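Local structure of sialidase B (Streptococcus pneumoniae serotype 4, 4XJW) at residues 107-112 / 120-125; 286-291 / 304-309; 458-463 / 506-511. The protein cleaves terminal sialic acids from oligosaccharides, glycoproteins and glycolipids as a glycosyl hydrolase family 33 exo-alpha-sialidase and acts as an intramolecular trans-sialidase. The protein carries 1 engineered substitution. All coordinates share one frame; numbering follows the deposited sequence.

Contact 1: 107-112 / 120-125; sequences TLVFVS and TMYVNG
Tyr122 turns the edge of its ring to the adjacent strand: the backbone O of Val109 lies in the ring plane, 3.5 Å from Tyr122 CD1, and Val111 CG2 reaches the same rim at CE1, 4.2 Å away. Phe110 is met obliquely, by Thr120 O and by Met121 CE, the latter 3.7 Å from Phe110 CD1; outside the pair, Phe64 meets this ring with planes about 30° apart. Met121 is bent at chi2 (74°), placing SD 3.6 Å from Leu108 CG, and again at chi3 (75°), which sends CE to Phe110. Its SD is 5.4 Å from the Phe110 centroid, a Met-aromatic contact. Reciprocal backbone bonds join Val109 with Tyr122 and Val111 with Thr120 in this antiparallel hairpin. Beyond the strand end, Asn124 grips Thr107 twice: its N donates to Thr107 O (2.8 Å), and its OD1 accepts from Thr107 N (2.9 Å). The two faces differ chemically. That of Leu108, Phe110, Met121 and Val123 is wholly apolar and packs against Ile74 and Val76 of strand 74-80 in the second sheet, consistent with a two-sheet concanavalin-like domain. The other mixes Val109 and Val111 with Thr120 and Tyr122, whose hydroxyls bond to Ser130 and Asp179.

Contact 2: 286-291 / 304-309; sequences SFIDSS and LADVMP
Ile288 has CG1 anti to its backbone N (chi1 177°), which leaves CG2 between N and the carbonyl carbon, 3.8 Å from Asp306 CB; Asp306 in turn holds CG anti to its carbonyl carbon (chi1 -57°), 3.4 Å from Ile288 O. Ile288 CG2 also meets Met308 CE at 4.0 Å, the methionine being bent at chi2. On the other face Phe287 and Val307 lie side by side, pointing the same way, with Val307 CG2 3.8 Å from Phe287 CD2. Reciprocal backbone bonds link Ser286 with Met308, Ile288 with Asp306 and Ser291 with Leu304. From Ile288 to Ser291 is three residues but from Asp306 to Leu304 only two, so the strand carries a beta bulge at Asp289, where phi is positive. Distortion is visible beside it: Asp306 N donates to Ile288 O at 3.0 Å along a bent path. Asp289 OD2 comes within 4.0 Å of Asp306 OD2; if both are ionised, they would probably repel. The bulge borders the catalytic region, for Ile288 is near Asp232, the proton acceptor by similarity, and Asp289 is near Glu503, a predicted active-site residue. Asp306 OD1 accepts from Leu452 N. In the sheet, strand 420-426 flanks 301-308, and 451-459 runs parallel beside 286-294; strand 237-244 of another sheet packs on Phe287, Ser290 and Ala305 through Ile239.

Contact 3: 458-463 / 506-511; sequences LALKSS and MVELRD
Leu458 and Met506 cross obliquely, Leu458 CB lying 3.9 Å from Met506 CE and Leu458 CD2 4.1 Å from Met506 CB. They join two sheets of the sialidase beta-propeller, since strand 451-459 and strand 504-510 belong to different sheets and pack without backbone bonds between the segments. The touching parts run in nearly the same direction, 2° apart end to end. Side chains of strands 513-518 and 466-472 extend the apolar patch: Leu458 and Met506 both touch Ile514, and Met506 also touches Ile467.

Farther along, Glu508 reaches across as an extended arm. Its CG is anti to the backbone N (chi1 -165°) and the chain stays stretched beyond CG, which delivers the carboxylate to the turn after strand 451-459. There OE1 accepts from Lys461 N at 2.9 Å with an N-H...O angle of 155°, using the syn lone pair. Leu460, modelled in two conformers, crosses Glu508 at about a right angle, its CD2 3.5 Å from Glu508 CD. Lys461 crosses Glu508 obliquely, and its aliphatic start is pressed close, with CG 3.1 Å from Glu508 OE1. Bent at chi2 and again at chi4, the lysine leaves NZ 5.1 Å from Glu508 OE1, too far for a salt bridge but near enough that the opposite charges may still attract. Lys461 also touches the bound cyclopentanesulfonic acid inhibitor, so the residue whose backbone Glu508 fixes lines that ligand pocket.

The buried carboxylate is satisfied on both oxygens. Water 3 donates to Ala459 O and also to Glu508 OE1, while Gly512 N donates to OE2. A second water bridges the segments, accepting from Ser462 N at 3.0 Å and donating to Glu508 OE2 at 2.6 Å.

The contacts follow one another along the chain, each closing before the next opens. Contact 1 lies in the concanavalin-like N-terminal domain, on the opposite side of the chain's centre from the other two: its centre is about 35 Å from that of contact 2 and about 46 Å from that of contact 3. Contacts 2 and 3 belong to the propeller, with centres about 25 Å and nearest atoms about 7 Å apart. Both reach one sheet, in which strands 286-294 and 451-459 are parallel neighbours. Contact 2 is a hairpin within that sheet beside the probable catalytic residues Asp232 and Glu503, whereas contact 3 ties it to the sheet of strand 504-510 at the inhibitor pocket.

Contact 1: 107-112 / 120-125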
# COMPACT_ATOMS: atom_id res chain seq x y z
N THR A 107 17.76 12.71 -0.89
CA THR A 107 17.79 13.99 -1.57
C THR A 107 16.58 14.80 -1.12
O THR A 107 15.44 14.46 -1.45
CB THR A 107 17.78 13.84 -3.11
OG1 THR A 107 18.87 13.01 -3.52
CG2 THR A 107 17.90 15.21 -3.80
N LEU A 108 16.84 15.85 -0.36
CA LEU A 108 15.77 16.67 0.19
C LEU A 108 15.73 18.01 -0.54
O LEU A 108 16.75 18.63 -0.76
CB LEU A 108 16.00 16.85 1.70
CG LEU A 108 15.00 17.71 2.47
CD1 LEU A 108 14.86 17.23 3.91
CD2 LEU A 108 15.42 19.19 2.46
N VAL A 109 14.53 18.43 -0.94
CA VAL A 109 14.35 19.75 -1.54
C VAL A 109 13.21 20.47 -0.83
O VAL A 109 12.07 19.99 -0.84
CB VAL A 109 14.00 19.66 -3.04
CG1 VAL A 109 13.83 21.06 -3.64
CG2 VAL A 109 15.07 18.89 -3.79
N PHE A 110 13.50 21.63 -0.24
CA PHE A 110 12.46 22.37 0.46
C PHE A 110 12.28 23.71 -0.22
O PHE A 110 13.24 24.45 -0.41
CB PHE A 110 12.82 22.58 1.93
CG PHE A 110 11.80 23.41 2.67
CD1 PHE A 110 10.54 22.88 2.94
CD2 PHE A 110 12.09 24.70 3.07
CE1 PHE A 110 9.59 23.63 3.61
CE2 PHE A 110 11.15 25.47 3.74
CZ PHE A 110 9.89 24.93 4.02
N VAL A 111 11.05 23.99 -0.64
CA VAL A 111 10.74 25.23 -1.35
C VAL A 111 9.87 26.15 -0.48
O VAL A 111 8.78 25.77 -0.04
CB VAL A 111 10.06 24.94 -2.70
CG1 VAL A 111 9.79 26.24 -3.43
CG2 VAL A 111 10.95 24.03 -3.55
N SER A 112 10.36 27.37 -0.24
CA SER A 112 9.63 28.38 0.52
C SER A 112 9.23 29.50 -0.44
O SER A 112 10.07 30.31 -0.84
CB SER A 112 10.53 28.90 1.65
OG SER A 112 9.87 29.85 2.47
N THR A 120 6.74 23.73 0.50
CA THR A 120 6.65 22.40 -0.08
C THR A 120 7.92 21.61 0.17
O THR A 120 9.02 22.11 -0.07
CB THR A 120 6.46 22.49 -1.61
OG1 THR A 120 5.31 23.29 -1.91
CG2 THR A 120 6.27 21.10 -2.23
N MET A 121 7.77 20.37 0.63
CA MET A 121 8.92 19.50 0.90
C MET A 121 8.93 18.28 -0.01
O MET A 121 7.91 17.60 -0.14
CB MET A 121 8.87 19.01 2.34
CG MET A 121 9.98 18.03 2.69
SD MET A 121 11.59 18.85 2.87
CE MET A 121 11.33 19.61 4.46
N TYR A 122 10.07 18.02 -0.64
CA TYR A 122 10.26 16.79 -1.42
C TYR A 122 11.39 16.00 -0.79
O TYR A 122 12.40 16.56 -0.40
CB TYR A 122 10.66 17.11 -2.86
CG TYR A 122 9.77 18.06 -3.62
CD1 TYR A 122 9.95 19.43 -3.52
CD2 TYR A 122 8.77 17.59 -4.47
CE1 TYR A 122 9.15 20.32 -4.24
CE2 TYR A 122 7.98 18.45 -5.20
CZ TYR A 122 8.17 19.82 -5.07
OH TYR A 122 7.38 20.69 -5.78
N VAL A 123 11.22 14.69 -0.68
CA VAL A 123 12.35 13.85 -0.30
C VAL A 123 12.40 12.69 -1.27
O VAL A 123 11.37 12.06 -1.51
CB VAL A 123 12.21 13.33 1.14
CG1 VAL A 123 13.42 12.46 1.48
CG2 VAL A 123 12.10 14.48 2.12
N ASN A 124 13.58 12.44 -1.85
CA ASN A 124 13.77 11.35 -2.80
C ASN A 124 12.81 11.40 -3.99
O ASN A 124 12.35 10.38 -4.49
CB ASN A 124 13.75 10.00 -2.06
CG ASN A 124 14.86 9.91 -1.05
OD1 ASN A 124 15.90 10.54 -1.24
ND2 ASN A 124 14.67 9.15 0.01
N GLY A 125 12.53 12.62 -4.43
CA GLY A 125 11.71 12.84 -5.61
C GLY A 125 10.23 12.68 -5.36
O GLY A 125 9.45 12.54 -6.29
O HOH W 1 13.38 15.18 -3.51
O HOH W 2 6.24 25.83 -2.25

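Contact 2: 286-291 / 304-309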
# COMPACT_ATOMS: atom_id res chain seq x y z
N SER A 286 -16.47 -1.11 -3.62
CA SER A 286 -15.02 -1.19 -3.70
C SER A 286 -14.54 -2.62 -3.93
O SER A 286 -15.28 -3.59 -3.73
CB SER A 286 -14.36 -0.61 -2.45
OG SER A 286 -14.75 -1.34 -1.28
N PHE A 287 -13.28 -2.73 -4.35
CA PHE A 287 -12.57 -4.01 -4.35
C PHE A 287 -11.44 -3.88 -3.36
O PHE A 287 -10.97 -2.78 -3.10
CB PHE A 287 -12.00 -4.34 -5.73
CG PHE A 287 -13.04 -4.39 -6.82
CD1 PHE A 287 -13.36 -3.25 -7.54
CD2 PHE A 287 -13.67 -5.59 -7.14
CE1 PHE A 287 -14.31 -3.30 -8.56
CE2 PHE A 287 -14.62 -5.65 -8.15
CZ PHE A 287 -14.95 -4.49 -8.86
N ILE A 288 -11.00 -4.99 -2.78
CA ILE A 288 -9.93 -4.89 -1.80
C ILE A 288 -9.20 -6.22 -1.70
O ILE A 288 -9.84 -7.27 -1.77
CB ILE A 288 -10.48 -4.40 -0.43
CG1 ILE A 288 -9.38 -4.37 0.64
CG2 ILE A 288 -11.69 -5.25 0.00
CD1 ILE A 288 -9.77 -3.57 1.88
N ASP A 289 -7.86 -6.18 -1.60
CA ASP A 289 -7.03 -7.38 -1.41
C ASP A 289 -7.01 -8.30 -2.63
O ASP A 289 -7.86 -9.17 -2.78
CB ASP A 289 -7.42 -8.17 -0.15
CG ASP A 289 -7.15 -7.40 1.13
OD1 ASP A 289 -6.52 -6.33 1.06
OD2 ASP A 289 -7.59 -7.86 2.21
N SER A 290 -6.02 -8.10 -3.49
CA SER A 290 -5.92 -8.88 -4.71
C SER A 290 -4.84 -9.95 -4.65
O SER A 290 -3.91 -9.88 -3.83
CB SER A 290 -5.70 -7.98 -5.93
OG SER A 290 -4.44 -7.32 -5.88
N SER A 291 -4.96 -10.92 -5.55
CA SER A 291 -4.03 -12.05 -5.62
C SER A 291 -3.93 -12.53 -7.06
O SER A 291 -4.95 -12.56 -7.77
CB SER A 291 -4.49 -13.19 -4.70
OG SER A 291 -3.42 -14.08 -4.47
N LEU A 304 -7.71 -12.57 -8.46
CA LEU A 304 -8.87 -12.56 -7.57
C LEU A 304 -8.81 -11.32 -6.67
O LEU A 304 -7.74 -10.78 -6.41
CB LEU A 304 -8.93 -13.84 -6.73
CG LEU A 304 -9.65 -15.05 -7.32
CD1 LEU A 304 -9.06 -15.48 -8.64
CD2 LEU A 304 -9.64 -16.20 -6.32
N ALA A 305 -9.98 -10.86 -6.20
CA ALA A 305 -10.06 -9.80 -5.19
C ALA A 305 -11.35 -9.91 -4.40
O ALA A 305 -12.31 -10.50 -4.88
CB ALA A 305 -9.95 -8.41 -5.85
N ASP A 306 -11.39 -9.33 -3.21
CA ASP A 306 -12.67 -9.22 -2.51
C ASP A 306 -13.50 -8.15 -3.19
O ASP A 306 -12.95 -7.15 -3.67
CB ASP A 306 -12.50 -8.79 -1.06
CG ASP A 306 -11.60 -9.71 -0.24
OD1 ASP A 306 -11.49 -10.91 -0.53
OD2 ASP A 306 -11.02 -9.19 0.75
N VAL A 307 -14.82 -8.33 -3.21
CA VAL A 307 -15.73 -7.29 -3.71
C VAL A 307 -16.65 -6.85 -2.59
O VAL A 307 -17.25 -7.69 -1.91
CB VAL A 307 -16.59 -7.79 -4.87
CG1 VAL A 307 -17.32 -6.62 -5.53
CG2 VAL A 307 -15.73 -8.50 -5.88
N MET A 308 -16.76 -5.54 -2.42
CA MET A 308 -17.63 -4.93 -1.41
C MET A 308 -18.73 -4.10 -2.06
O MET A 308 -18.45 -3.18 -2.83
CB MET A 308 -16.80 -4.02 -0.51
CG MET A 308 -15.70 -4.73 0.25
SD MET A 308 -16.35 -5.83 1.52
CE MET A 308 -14.82 -6.56 2.13
N PRO A 309 -19.99 -4.40 -1.73
CA PRO A 309 -21.10 -3.55 -2.16
C PRO A 309 -20.99 -2.15 -1.55
O PRO A 309 -20.22 -1.92 -0.62
CB PRO A 309 -22.33 -4.26 -1.60
CG PRO A 309 -21.90 -5.70 -1.43
CD PRO A 309 -20.46 -5.57 -0.98

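Contact 3: 458-463 / 506-511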
# COMPACT_ATOMS: atom_id res chain seq x y z
N LEU A 458 -1.08 -20.00 -6.06
CA LEU A 458 -0.04 -21.01 -6.29
C LEU A 458 -0.40 -21.92 -7.44
O LEU A 458 -1.46 -22.55 -7.45
CB LEU A 458 0.17 -21.84 -5.03
CG LEU A 458 1.21 -22.96 -5.16
CD1 LEU A 458 2.61 -22.41 -5.22
CD2 LEU A 458 1.08 -23.89 -3.97
N ALA A 459 0.48 -21.96 -8.44
CA ALA A 459 0.38 -22.90 -9.54
C ALA A 459 1.33 -24.04 -9.25
O ALA A 459 2.52 -23.84 -9.05
CB ALA A 459 0.75 -22.22 -10.84
N LEU A 460 0.81 -25.25 -9.22
CA LEU A 460 1.67 -26.39 -8.89
C LEU A 460 2.58 -26.78 -10.04
O LEU A 460 2.21 -26.65 -11.20
CB LEU A 460 0.83 -27.58 -8.45
CG LEU A 460 0.20 -27.35 -7.08
CD1 LEU A 460 -0.52 -28.57 -6.62
CD2 LEU A 460 1.26 -26.93 -6.08
N LYS A 461 3.77 -27.25 -9.70
CA LYS A 461 4.80 -27.56 -10.69
C LYS A 461 4.45 -28.72 -11.63
O LYS A 461 4.73 -28.65 -12.82
CB LYS A 461 6.14 -27.85 -9.98
CG LYS A 461 6.80 -26.64 -9.35
CD LYS A 461 7.75 -25.94 -10.33
CE LYS A 461 8.31 -24.64 -9.76
NZ LYS A 461 9.14 -24.85 -8.55
N SER A 462 3.85 -29.78 -11.09
CA SER A 462 3.62 -31.00 -11.88
C SER A 462 2.17 -31.26 -12.26
O SER A 462 1.83 -32.36 -12.69
CB SER A 462 4.15 -32.23 -11.14
OG SER A 462 5.55 -32.24 -11.08
N SER A 463 1.31 -30.27 -12.08
CA SER A 463 -0.08 -30.40 -12.51
C SER A 463 -0.60 -29.03 -12.90
O SER A 463 0.12 -28.03 -12.77
CB SER A 463 -0.95 -30.99 -11.41
OG SER A 463 -1.16 -30.04 -10.39
N MET A 506 1.78 -19.23 0.17
CA MET A 506 2.19 -20.62 -0.02
C MET A 506 3.47 -20.72 -0.85
O MET A 506 3.75 -19.87 -1.69
CB MET A 506 1.09 -21.40 -0.75
CG MET A 506 -0.26 -21.48 -0.02
SD MET A 506 -1.60 -22.01 -1.10
CE MET A 506 -1.94 -20.49 -2.00
N VAL A 507 4.23 -21.79 -0.60
CA VAL A 507 5.36 -22.16 -1.44
C VAL A 507 5.30 -23.66 -1.66
O VAL A 507 4.85 -24.40 -0.78
CB VAL A 507 6.73 -21.78 -0.80
CG1 VAL A 507 6.80 -20.30 -0.53
CG2 VAL A 507 6.97 -22.57 0.48
N GLU A 508 5.72 -24.11 -2.84
CA GLU A 508 5.82 -25.55 -3.10
C GLU A 508 7.25 -25.98 -2.77
O GLU A 508 8.19 -25.66 -3.50
CB GLU A 508 5.45 -25.90 -4.56
CG GLU A 508 5.20 -27.40 -4.74
CD GLU A 508 4.69 -27.79 -6.12
OE1 GLU A 508 4.70 -26.92 -7.02
OE2 GLU A 508 4.30 -28.96 -6.29
N LEU A 509 7.43 -26.68 -1.65
CA LEU A 509 8.76 -27.11 -1.22
C LEU A 509 9.38 -28.12 -2.17
O LEU A 509 10.57 -28.08 -2.46
CB LEU A 509 8.72 -27.72 0.18
CG LEU A 509 8.43 -26.77 1.34
CD1 LEU A 509 8.50 -27.51 2.65
CD2 LEU A 509 9.40 -25.59 1.33
N ARG A 510 8.55 -29.06 -2.61
CA ARG A 510 8.92 -30.06 -3.60
C ARG A 510 7.60 -30.57 -4.18
O ARG A 510 6.54 -30.16 -3.74
CB ARG A 510 9.73 -31.19 -2.96
CG ARG A 510 9.08 -31.81 -1.74
CD ARG A 510 9.92 -32.96 -1.19
NE ARG A 510 9.38 -33.52 0.05
CZ ARG A 510 8.66 -34.64 0.11
NH1 ARG A 510 8.40 -35.33 -0.99
NH2 ARG A 510 8.21 -35.08 1.28
N ASP A 511 7.66 -31.46 -5.16
CA ASP A 511 6.45 -31.85 -5.87
C ASP A 511 5.27 -32.32 -5.00
O ASP A 511 5.33 -33.36 -4.35
CB ASP A 511 6.79 -32.89 -6.93
CG ASP A 511 6.08 -32.64 -8.21
OD1 ASP A 511 4.92 -33.08 -8.33
OD2 ASP A 511 6.67 -31.98 -9.10
O HOH W 3 4.82 -23.76 -7.47
O HOH W 4 3.41 -30.46 -8.19